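Local coordinates for protein titin (Homo sapiens, PDB 5JDD) that probably acts as an elastic scaffold of the muscle sarcomere, this tandem of immunoglobulin I-set domains being part of its I-band spring, at residues K11-E17 / A84-T90; N18-E24 / K59-I65; L91-M97 / C164-S170; E111-F117 / G142-Q146. All coordinates share one frame; numbering follows the deposited sequence. Where two conformers were deposited one is given.

Interaction 1: K11-E17 / A84-T90; sequences KDVTALE and AKLFVET
The A' and G strands of the first immunoglobulin domain run side by side here, with strand 13-16 parallel to strand 84-89 at the edge of the mixed sheet. V13, T14, A15 and L16 pair in turn with L86, F87, V88 and E89. A ladder of backbone hydrogen bonds crosses between them: V13 N gives to K85 O, F87 N to V13 O at 2.8 Å, A15 N to F87 O, E89 N to A15 O at 2.8 Å, and E17 N to E89 O. The ladder gains one more rung at its start from a side chain. D12 OD1 accepts from K85 N at 2.8 Å, the donor rising 45° out of the carboxylate plane. The D12 CG lies beside its own backbone N (chi1 -73°), which turns the carboxylate back over the G strand and sets OD2 at the edge of the F87 ring, 3.9 Å from CE2.

T14, F87, L16 and E89 share the outer face. There T14 CG2 packs 3.4 Å from E89 OE2, while T14 OG1 lies near F87 CB; the other carboxylate oxygen, E89 OE1, is hydrogen-bonded to H116 NE2 of the next domain. V13 and L86 face the opposite way, into the sandwich, and touch at CG1 and CD1, 4.0 Å apart; V13 also meets V21 and F23 of strand 21-27. Past the last rung, E17 OE1 comes 3.6 Å from T90 CG2. A parallel A'-G pair, joined to an otherwise antiparallel sheet, is typical of I-set immunoglobulin domains, which share it with the V-set.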
# COMPACT_ATOMS: atom_id res chain seq x y z
N LYS A 11 -19.45 14.88 30.39
CA LYS A 11 -18.02 14.94 30.12
C LYS A 11 -17.76 14.96 28.62
O LYS A 11 -18.56 14.43 27.84
CB LYS A 11 -17.31 13.72 30.71
CG LYS A 11 -17.41 13.60 32.23
CD LYS A 11 -16.49 12.49 32.72
CE LYS A 11 -16.67 12.22 34.20
NZ LYS A 11 -15.68 11.20 34.68
N ASP A 12 -16.64 15.55 28.23
CA ASP A 12 -16.23 15.55 26.84
C ASP A 12 -16.11 14.11 26.33
O ASP A 12 -15.74 13.21 27.09
CB ASP A 12 -14.85 16.20 26.66
CG ASP A 12 -14.86 17.71 26.82
OD1 ASP A 12 -15.93 18.33 27.01
OD2 ASP A 12 -13.75 18.29 26.73
N VAL A 13 -16.40 13.93 25.05
CA VAL A 13 -16.22 12.65 24.37
C VAL A 13 -15.34 12.87 23.15
O VAL A 13 -15.56 13.83 22.40
CB VAL A 13 -17.56 12.11 23.84
CG1 VAL A 13 -17.35 10.81 23.06
CG2 VAL A 13 -18.53 11.90 24.96
N THR A 14 -14.37 11.99 22.95
CA THR A 14 -13.61 11.94 21.71
C THR A 14 -13.89 10.58 21.10
O THR A 14 -13.71 9.56 21.76
CB THR A 14 -12.11 12.09 21.97
OG1 THR A 14 -11.86 13.40 22.50
CG2 THR A 14 -11.32 11.92 20.68
N ALA A 15 -14.36 10.55 19.85
CA ALA A 15 -14.74 9.30 19.22
C ALA A 15 -14.52 9.36 17.72
O ALA A 15 -14.50 10.44 17.12
CB ALA A 15 -16.19 8.98 19.52
N LEU A 16 -14.38 8.19 17.12
CA LEU A 16 -14.23 8.07 15.68
C LEU A 16 -15.54 8.35 14.96
O LEU A 16 -16.62 8.02 15.46
CB LEU A 16 -13.72 6.68 15.32
CG LEU A 16 -12.20 6.57 15.36
CD1 LEU A 16 -11.75 5.12 15.48
CD2 LEU A 16 -11.64 7.19 14.09
N GLU A 17 -15.43 8.96 13.78
CA GLU A 17 -16.57 9.13 12.90
C GLU A 17 -17.31 7.80 12.76
O GLU A 17 -16.68 6.73 12.73
CB GLU A 17 -16.08 9.63 11.54
CG GLU A 17 -17.18 9.94 10.54
CD GLU A 17 -16.69 10.69 9.31
OE1 GLU A 17 -15.47 10.96 9.19
OE2 GLU A 17 -17.54 11.02 8.46
N ALA A 84 -20.59 20.11 27.65
CA ALA A 84 -19.47 19.25 27.30
C ALA A 84 -19.30 19.24 25.79
O ALA A 84 -20.21 19.63 25.05
CB ALA A 84 -19.68 17.84 27.82
N LYS A 85 -18.15 18.78 25.32
CA LYS A 85 -17.88 18.80 23.89
C LYS A 85 -17.69 17.43 23.30
O LYS A 85 -17.16 16.53 23.96
CB LYS A 85 -16.64 19.66 23.59
CG LYS A 85 -16.86 21.13 23.87
CD LYS A 85 -15.58 21.93 23.71
CE LYS A 85 -15.87 23.41 23.94
NZ LYS A 85 -14.61 24.21 23.89
N LEU A 86 -18.10 17.29 22.05
CA LEU A 86 -17.79 16.11 21.24
C LEU A 86 -16.68 16.47 20.26
O LEU A 86 -16.81 17.44 19.50
CB LEU A 86 -19.02 15.64 20.47
CG LEU A 86 -18.80 14.54 19.41
CD1 LEU A 86 -18.32 13.24 20.03
CD2 LEU A 86 -20.06 14.29 18.61
N PHE A 87 -15.60 15.71 20.28
CA PHE A 87 -14.56 15.81 19.26
C PHE A 87 -14.65 14.57 18.40
O PHE A 87 -14.63 13.44 18.91
CB PHE A 87 -13.19 15.90 19.94
CG PHE A 87 -13.01 17.14 20.75
CD1 PHE A 87 -12.68 18.34 20.14
CD2 PHE A 87 -13.20 17.12 22.13
CE1 PHE A 87 -12.52 19.50 20.89
CE2 PHE A 87 -13.04 18.27 22.89
CZ PHE A 87 -12.71 19.47 22.26
N VAL A 88 -14.76 14.77 17.09
CA VAL A 88 -14.90 13.66 16.15
C VAL A 88 -13.58 13.42 15.45
O VAL A 88 -13.12 14.27 14.68
CB VAL A 88 -15.99 13.95 15.10
CG1 VAL A 88 -16.15 12.78 14.13
CG2 VAL A 88 -17.33 14.26 15.77
N GLU A 89 -12.94 12.29 15.73
CA GLU A 89 -11.72 11.95 15.02
C GLU A 89 -12.10 11.40 13.64
O GLU A 89 -13.07 10.64 13.52
CB GLU A 89 -10.84 10.96 15.81
CG GLU A 89 -10.28 11.57 17.10
CD GLU A 89 -9.17 10.75 17.74
OE1 GLU A 89 -8.86 9.64 17.26
OE2 GLU A 89 -8.61 11.22 18.76
N THR A 90 -11.38 11.81 12.61
CA THR A 90 -11.61 11.28 11.28
C THR A 90 -10.39 10.50 10.84
O THR A 90 -9.27 10.79 11.28
CB THR A 90 -11.88 12.40 10.27
OG1 THR A 90 -10.71 13.23 10.17
CG2 THR A 90 -13.07 13.23 10.70

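Interaction 2: N18-E24 / K59-I65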
# COMPACT_ATOMS: atom_id res chain seq x y z
N ASN A 18 -18.65 7.88 12.74
CA ASN A 18 -19.56 6.73 12.65
C ASN A 18 -19.80 5.98 13.98
O ASN A 18 -20.61 5.06 14.03
CB ASN A 18 -19.18 5.76 11.51
CG ASN A 18 -19.05 6.45 10.16
OD1 ASN A 18 -18.00 6.40 9.52
ND2 ASN A 18 -20.12 7.10 9.73
N ALA A 19 -19.13 6.40 15.05
CA ALA A 19 -19.39 5.81 16.37
C ALA A 19 -20.72 6.29 16.92
O ALA A 19 -21.28 7.29 16.47
CB ALA A 19 -18.28 6.15 17.35
N THR A 20 -21.21 5.56 17.92
CA THR A 20 -22.35 6.02 18.71
C THR A 20 -21.82 6.40 20.09
O THR A 20 -21.10 5.62 20.73
CB THR A 20 -23.41 4.93 18.84
OG1 THR A 20 -24.00 4.71 17.55
CG2 THR A 20 -24.49 5.34 19.84
N VAL A 21 -22.16 7.61 20.54
CA VAL A 21 -21.64 8.16 21.79
C VAL A 21 -22.77 8.72 22.63
O VAL A 21 -23.91 8.82 22.15
CB VAL A 21 -20.62 9.29 21.53
CG1 VAL A 21 -19.48 8.77 20.67
CG2 VAL A 21 -21.30 10.49 20.86
N ALA A 22 -22.48 9.07 23.88
CA ALA A 22 -23.52 9.64 24.75
C ALA A 22 -22.97 10.69 25.68
O ALA A 22 -21.80 10.67 26.06
CB ALA A 22 -24.20 8.54 25.55
N PHE A 23 -23.84 11.63 26.05
CA PHE A 23 -23.58 12.56 27.14
C PHE A 23 -24.59 12.25 28.24
O PHE A 23 -25.71 11.81 27.94
CB PHE A 23 -23.77 14.00 26.68
CG PHE A 23 -22.74 14.47 25.69
CD1 PHE A 23 -21.47 14.84 26.12
CD2 PHE A 23 -23.02 14.54 24.33
CE1 PHE A 23 -20.51 15.28 25.22
CE2 PHE A 23 -22.06 14.98 23.42
CZ PHE A 23 -20.81 15.35 23.87
N GLU A 24 -24.21 12.47 29.49
CA GLU A 24 -25.06 12.10 30.61
C GLU A 24 -25.04 13.18 31.69
O GLU A 24 -23.97 13.65 32.06
CB GLU A 24 -24.56 10.79 31.21
CG GLU A 24 -25.47 10.18 32.24
CD GLU A 24 -25.20 8.70 32.41
OE1 GLU A 24 -25.62 7.91 31.54
OE2 GLU A 24 -24.56 8.32 33.41
N LYS A 59 -29.75 11.01 29.57
CA LYS A 59 -28.76 10.78 28.52
C LYS A 59 -29.20 11.33 27.17
O LYS A 59 -30.38 11.28 26.82
CB LYS A 59 -28.45 9.29 28.40
CG LYS A 59 -28.05 8.65 29.71
CD LYS A 59 -28.11 7.14 29.65
CE LYS A 59 -27.15 6.59 28.62
NZ LYS A 59 -26.99 5.11 28.75
N LEU A 60 -28.23 11.87 26.44
CA LEU A 60 -28.37 12.18 25.02
C LEU A 60 -27.44 11.25 24.27
O LEU A 60 -26.22 11.27 24.48
CB LEU A 60 -27.96 13.63 24.75
CG LEU A 60 -27.76 14.01 23.29
CD1 LEU A 60 -29.06 13.85 22.51
CD2 LEU A 60 -27.25 15.44 23.18
N MET A 61 -28.01 10.41 23.42
CA MET A 61 -27.22 9.48 22.63
C MET A 61 -27.18 9.96 21.18
O MET A 61 -28.21 10.34 20.61
CB MET A 61 -27.83 8.08 22.72
CG MET A 61 -27.99 7.57 24.15
SD MET A 61 -28.86 5.99 24.19
CE MET A 61 -29.31 5.89 25.92
N LEU A 62 -25.99 9.97 20.61
CA LEU A 62 -25.79 10.38 19.23
C LEU A 62 -25.31 9.18 18.44
O LEU A 62 -24.25 8.61 18.73
CB LEU A 62 -24.77 11.51 19.15
CG LEU A 62 -24.91 12.67 20.14
CD1 LEU A 62 -23.74 13.64 20.01
CD2 LEU A 62 -26.21 13.39 19.91
N GLN A 63 -26.09 8.80 17.44
CA GLN A 63 -25.80 7.59 16.69
C GLN A 63 -25.13 7.92 15.37
O GLN A 63 -25.47 8.91 14.73
CB GLN A 63 -27.10 6.80 16.48
CG GLN A 63 -27.76 6.42 17.81
CD GLN A 63 -29.18 5.93 17.65
OE1 GLN A 63 -29.56 4.91 18.23
NE2 GLN A 63 -29.99 6.66 16.89
N ASN A 64 -24.14 7.10 15.00
CA ASN A 64 -23.46 7.22 13.70
C ASN A 64 -22.94 8.63 13.45
O ASN A 64 -23.30 9.26 12.46
CB ASN A 64 -24.40 6.77 12.57
CG ASN A 64 -23.68 6.56 11.24
OD1 ASN A 64 -22.45 6.53 11.18
ND2 ASN A 64 -24.45 6.40 10.17
N ILE A 65 -22.09 9.12 14.35
CA ILE A 65 -21.71 10.53 14.33
C ILE A 65 -20.95 10.94 13.08
O ILE A 65 -20.20 10.15 12.49
CB ILE A 65 -20.90 10.96 15.57
CG1 ILE A 65 -19.59 10.16 15.68
CG2 ILE A 65 -21.73 10.82 16.85
CD1 ILE A 65 -18.80 10.51 16.93
O HOH W 1 -22.98 4.34 15.26
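V21 and F23 of strand B face L62 and L60 of strand E, an antiparallel pair in the four-stranded sheet of the first I-set domain. Both are hydrogen-bonded pairs, each with two N-H...O bonds, and the L62 N to V21 O bond measures 2.8 Å. In the loops beyond, I65 N gives to A19 O and N18 N to I65 O at 2.8 Å.

Apolar packing fills the inner face. The L62 CD1 methyl sits at the edge of the F23 ring, 4.0 Å from CE2. V21 CG1 stands anti to the carbonyl carbon (chi1 -58°), which leaves CG2 between N and C, turned to L62 CB and I65 CG2. F23 reaches on to W36, Y73 and A84 across the core.

On the other face E24 OE1 lies alongside the K59 methylenes, while K59 NZ remains 4.2 Å off, too far for a salt bridge.

Polar groups, backbone and side chain, close the loop end. One water bridges the backbone, donating to N18 O and accepting weakly from N64 N. The N18 and N64 amides run side by side with planes 41° apart, and N18 ND2 donates to N64 OD1 at 2.8 Å, nearly in its own amide plane.

Interaction 3: L91-M97 / C164-S170; sequences LHITKTM and CGNDQVS
The D167 carboxylate is the flat group that joins the two segments. I93 N points straight at its OD2, 2.9 Å away with an N-H...O angle of 177°, arriving on the anti side and 33° out of the carboxylate plane. A water donates to the same OD2 and to I93 O, and H92 CB touches this oxygen at 3.5 Å. The D167 CG stands roughly anti to its backbone N (chi1 -153°), which carries the carboxylate across to H92 and I93; its OD1 takes a weak bond from Q168 N. The H92 imidazole turns from the contact and gives its ND1 to a hydrogen bond with T90 O.

C164 to D167 form a type II' turn, the hairpin between strands F and G. G165 occupies its second position with positive phi, and its CA lies 4.0 Å from L91 CD1. A second water accepts from N166 N and donates to L91 O.

Beyond the turn, along strand 167-170, the packing is apolar. I93 CD1 wedges between C164 CB at 3.6 Å and V169 CG1 at 3.7 Å. V169 CG2 meets T96 CB, also at 3.7 Å, while the bent M97 chain brings CE up to V169 O.

The 91-97 segment turns a corner at T94, leaving the sheet of strand 108-114 on the way to strand 100-103 of the other sheet. At T94 and K95 it forms a classic beta bulge against E113 of strand 108-114, I93 and C164 both pack on V114 of that strand, M97 lies on F110 and C112, and V169 pairs with F162 in strand 158-164.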
# COMPACT_ATOMS: atom_id res chain seq x y z
N LEU A 91 -10.59 9.52 9.97
CA LEU A 91 -9.48 8.74 9.42
C LEU A 91 -8.75 9.60 8.41
O LEU A 91 -9.37 10.16 7.49
CB LEU A 91 -10.01 7.50 8.72
CG LEU A 91 -10.79 6.50 9.57
CD1 LEU A 91 -11.28 5.33 8.74
CD2 LEU A 91 -9.98 6.00 10.76
N HIS A 92 -7.44 9.73 8.57
CA HIS A 92 -6.68 10.55 7.63
C HIS A 92 -5.25 10.07 7.46
O HIS A 92 -4.74 9.28 8.26
CB HIS A 92 -6.70 12.02 8.07
CG HIS A 92 -6.10 12.26 9.43
ND1 HIS A 92 -6.84 12.15 10.59
CD2 HIS A 92 -4.85 12.62 9.81
CE1 HIS A 92 -6.07 12.43 11.63
NE2 HIS A 92 -4.86 12.72 11.18
N ILE A 93 -4.62 10.55 6.41
CA ILE A 93 -3.24 10.20 6.08
C ILE A 93 -2.27 11.02 6.93
O ILE A 93 -2.44 12.24 7.05
CB ILE A 93 -2.96 10.49 4.59
CG1 ILE A 93 -3.90 9.68 3.69
CG2 ILE A 93 -1.50 10.20 4.25
CD1 ILE A 93 -3.74 8.17 3.81
N THR A 94 -1.27 10.37 7.52
CA THR A 94 -0.25 11.09 8.30
C THR A 94 1.13 11.06 7.66
O THR A 94 2.00 11.82 8.04
CB THR A 94 -0.11 10.56 9.73
OG1 THR A 94 0.45 9.24 9.68
CG2 THR A 94 -1.48 10.50 10.43
N LYS A 95 1.35 10.17 6.69
CA LYS A 95 2.59 10.17 5.92
C LYS A 95 2.24 9.76 4.50
O LYS A 95 1.59 8.74 4.29
CB LYS A 95 3.63 9.22 6.52
CG LYS A 95 4.98 9.29 5.81
CD LYS A 95 5.98 8.29 6.39
CE LYS A 95 6.54 8.75 7.73
NZ LYS A 95 7.38 7.71 8.40
N THR A 96 2.67 10.56 3.52
CA THR A 96 2.31 10.29 2.13
C THR A 96 3.27 9.34 1.44
O THR A 96 4.30 8.94 1.98
CB THR A 96 2.24 11.59 1.29
OG1 THR A 96 3.55 12.16 1.17
CG2 THR A 96 1.30 12.59 1.94
N MET A 97 2.90 8.98 0.22
CA MET A 97 3.65 8.03 -0.57
C MET A 97 4.55 8.72 -1.56
O MET A 97 4.28 9.84 -1.99
CB MET A 97 2.68 7.13 -1.30
CG MET A 97 1.68 6.54 -0.35
SD MET A 97 0.91 5.10 -1.03
CE MET A 97 -0.18 5.87 -2.23
N CYS A 164 -8.19 6.10 2.61
CA CYS A 164 -8.25 6.08 4.07
C CYS A 164 -9.45 6.90 4.52
O CYS A 164 -9.38 8.14 4.60
CB CYS A 164 -6.95 6.69 4.61
SG CYS A 164 -6.85 6.88 6.39
N GLY A 165 -10.55 6.22 4.80
CA GLY A 165 -11.81 6.92 5.06
C GLY A 165 -12.16 7.83 3.89
O GLY A 165 -12.27 7.38 2.74
N ASN A 166 -12.31 9.12 4.18
CA ASN A 166 -12.62 10.10 3.15
C ASN A 166 -11.39 10.84 2.63
O ASN A 166 -11.51 11.78 1.84
CB ASN A 166 -13.67 11.08 3.68
CG ASN A 166 -14.93 10.38 4.10
OD1 ASN A 166 -15.43 9.52 3.37
ND2 ASN A 166 -15.43 10.69 5.29
N ASP A 167 -10.22 10.39 3.08
CA ASP A 167 -8.93 10.91 2.64
C ASP A 167 -8.36 9.91 1.62
O ASP A 167 -8.76 8.73 1.60
CB ASP A 167 -7.97 11.03 3.85
CG ASP A 167 -6.90 12.13 3.68
OD1 ASP A 167 -6.82 12.76 2.60
OD2 ASP A 167 -6.12 12.37 4.65
N GLN A 168 -7.48 10.36 0.75
CA GLN A 168 -6.73 9.43 -0.08
C GLN A 168 -5.38 10.03 -0.43
O GLN A 168 -5.19 11.24 -0.37
CB GLN A 168 -7.52 9.03 -1.33
CG GLN A 168 -7.73 10.12 -2.35
CD GLN A 168 -8.37 9.60 -3.63
OE1 GLN A 168 -9.42 8.96 -3.59
NE2 GLN A 168 -7.72 9.84 -4.77
N VAL A 169 -4.43 9.16 -0.76
CA VAL A 169 -3.09 9.59 -1.13
C VAL A 169 -2.66 8.80 -2.37
O VAL A 169 -2.96 7.61 -2.48
CB VAL A 169 -2.09 9.41 0.05
CG1 VAL A 169 -1.99 7.95 0.51
CG2 VAL A 169 -0.72 9.98 -0.31
N SER A 170 -1.99 9.46 -3.30
CA SER A 170 -1.56 8.80 -4.53
C SER A 170 -0.08 9.05 -4.82
O SER A 170 0.50 10.05 -4.38
CB SER A 170 -2.39 9.26 -5.73
OG SER A 170 -3.77 8.95 -5.57
O HOH W 2 -11.88 10.34 6.64
O HOH W 3 -4.30 14.11 6.23
O HOH W 4 1.84 10.88 -2.08

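Interaction 4: E111-F117 / G142-Q146; sequences ECEVSHF and GKLHQ
Three backbone hydrogen bonds hold strand 111-114 to strand 144-146. C112 and H145 exchange two of them, H145 N to C112 O being almost straight at 179°, and V114 N gives to K143 O at 2.9 Å. A water bridges the loop end: it donates to H116 O and G142 O and lies 3.0 Å from H145 NE2. Within the 111-117 segment, S115 OG and H116 ND1 share a hydrogen bond of 2.7 Å. S115 OG also bonds H92 N; the corner lies at the junction with the first domain, which H116 reaches with its NE2.

The strands are B and E of the second immunoglobulin domain, neighbours in its antiparallel four-stranded sheet, and K143 sits in the tight turn leading into strand E. Its CG, anti to the carbonyl carbon (chi1 -63°), stands 3.9 Å above the F117 ring centre, only 4° off the normal, a CH-pi contact; the chain then bends at chi2 and chi3 and brings CE near S115 O. G142 CA touches the same ring at CE1, 3.6 Å.

Inside the sandwich the V114 CG2 methyl meets the H145 ring at its edge, 3.7 Å from CD2, and the H145 ring also meets that of F162. On the outer face L144 CD1 lies between E111 OE1 and E113 CG; E113 OE2 forms a salt bridge with K95. Farther along, E111 and Q146 run alongside each other, their CG atoms 3.8 Å apart.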
# COMPACT_ATOMS: atom_id res chain seq x y z
N GLU A 111 4.36 2.98 0.44
CA GLU A 111 3.91 2.95 1.82
C GLU A 111 3.30 4.27 2.21
O GLU A 111 3.79 5.33 1.83
CB GLU A 111 5.07 2.70 2.78
CG GLU A 111 5.92 1.49 2.53
CD GLU A 111 7.22 1.58 3.29
OE1 GLU A 111 7.19 2.03 4.45
OE2 GLU A 111 8.27 1.23 2.71
N CYS A 112 2.26 4.20 3.03
CA CYS A 112 1.77 5.39 3.70
C CYS A 112 1.49 5.07 5.16
O CYS A 112 1.50 3.91 5.57
CB CYS A 112 0.50 5.92 3.01
SG CYS A 112 -0.97 4.85 3.14
N GLU A 113 1.23 6.11 5.94
CA GLU A 113 0.84 5.93 7.33
C GLU A 113 -0.49 6.63 7.53
O GLU A 113 -0.73 7.68 6.92
CB GLU A 113 1.92 6.44 8.30
CG GLU A 113 3.21 5.62 8.21
CD GLU A 113 4.38 6.14 9.04
OE1 GLU A 113 4.19 6.94 9.99
OE2 GLU A 113 5.52 5.73 8.74
N VAL A 114 -1.34 6.02 8.34
CA VAL A 114 -2.67 6.53 8.60
C VAL A 114 -2.85 6.86 10.08
O VAL A 114 -2.03 6.50 10.92
CB VAL A 114 -3.77 5.55 8.09
CG1 VAL A 114 -3.59 5.28 6.59
CG2 VAL A 114 -3.73 4.24 8.88
N SER A 115 -3.95 7.54 10.39
CA SER A 115 -4.17 8.14 11.70
C SER A 115 -4.58 7.15 12.79
O SER A 115 -4.43 7.43 13.98
CB SER A 115 -5.24 9.21 11.58
OG SER A 115 -6.42 8.67 11.01
N HIS A 116 -5.12 6.00 12.39
CA HIS A 116 -5.70 5.05 13.33
C HIS A 116 -5.36 3.61 13.00
O HIS A 116 -5.11 3.26 11.85
CB HIS A 116 -7.23 5.21 13.36
CG HIS A 116 -7.68 6.52 13.92
ND1 HIS A 116 -7.75 7.67 13.17
CD2 HIS A 116 -8.06 6.87 15.17
CE1 HIS A 116 -8.16 8.67 13.93
NE2 HIS A 116 -8.35 8.21 15.16
N PHE A 117 -5.35 2.77 14.03
CA PHE A 117 -5.23 1.33 13.82
C PHE A 117 -6.51 0.77 13.21
O PHE A 117 -7.59 1.36 13.33
CB PHE A 117 -4.93 0.63 15.15
CG PHE A 117 -3.58 0.95 15.69
CD1 PHE A 117 -2.47 0.20 15.31
CD2 PHE A 117 -3.40 2.01 16.57
CE1 PHE A 117 -1.20 0.51 15.80
CE2 PHE A 117 -2.13 2.33 17.06
CZ PHE A 117 -1.04 1.57 16.68
N GLY A 142 0.21 -2.15 11.77
CA GLY A 142 -0.32 -1.11 12.65
C GLY A 142 -0.97 0.03 11.88
O GLY A 142 -2.03 -0.15 11.28
N LYS A 143 -0.33 1.20 11.91
CA LYS A 143 -0.80 2.35 11.15
C LYS A 143 -0.09 2.48 9.81
O LYS A 143 -0.37 3.41 9.06
CB LYS A 143 -0.63 3.64 11.97
CG LYS A 143 -1.44 3.67 13.24
CD LYS A 143 -0.64 4.44 14.29
CE LYS A 143 -1.38 5.60 14.84
NZ LYS A 143 -0.51 6.35 15.81
N LEU A 144 0.84 1.57 9.53
CA LEU A 144 1.58 1.57 8.27
C LEU A 144 0.91 0.67 7.24
O LEU A 144 0.58 -0.49 7.53
CB LEU A 144 3.03 1.11 8.49
CG LEU A 144 3.95 0.98 7.27
CD1 LEU A 144 4.37 2.34 6.76
CD2 LEU A 144 5.18 0.14 7.59
N HIS A 145 0.72 1.18 6.04
CA HIS A 145 0.12 0.41 4.96
C HIS A 145 1.07 0.35 3.79
O HIS A 145 1.61 1.37 3.36
CB HIS A 145 -1.21 1.03 4.53
CG HIS A 145 -2.30 0.80 5.52
ND1 HIS A 145 -3.20 -0.24 5.40
CD2 HIS A 145 -2.60 1.43 6.69
CE1 HIS A 145 -4.03 -0.22 6.44
NE2 HIS A 145 -3.68 0.79 7.23
N GLN A 146 1.27 -0.86 3.26
CA GLN A 146 2.24 -1.06 2.19
C GLN A 146 1.66 -1.86 1.02
O GLN A 146 0.87 -2.80 1.21
CB GLN A 146 3.48 -1.76 2.75
CG GLN A 146 4.60 -1.95 1.75
CD GLN A 146 5.79 -2.68 2.34
OE1 GLN A 146 5.64 -3.49 3.26
NE2 GLN A 146 6.98 -2.39 1.83
O HOH W 5 -4.43 1.08 10.15

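From the N terminus, residues 11-17 open the large loop that interaction 1 closes at 84-90, joining the A' and G strands of the first domain. Interaction 2, between 18-24 and 59-65, lies within that loop, pairing strands of the opposite sheet; the two touch through A15 and V21 in the sandwich core. The chain passes directly from 84-90 into 91-97, where the second domain begins: interaction 3 closes a long loop at 164-170, and interaction 4 (111-117 with 142-146) shares the sheet of strand 93-95. K95 to E113 joins interactions 3 and 4; E89 to H116 and L16 on L91 tie the two domains. None of the loops cross: interactions 2 and 4 nest in 1 and 3, and the two pairs lie in series.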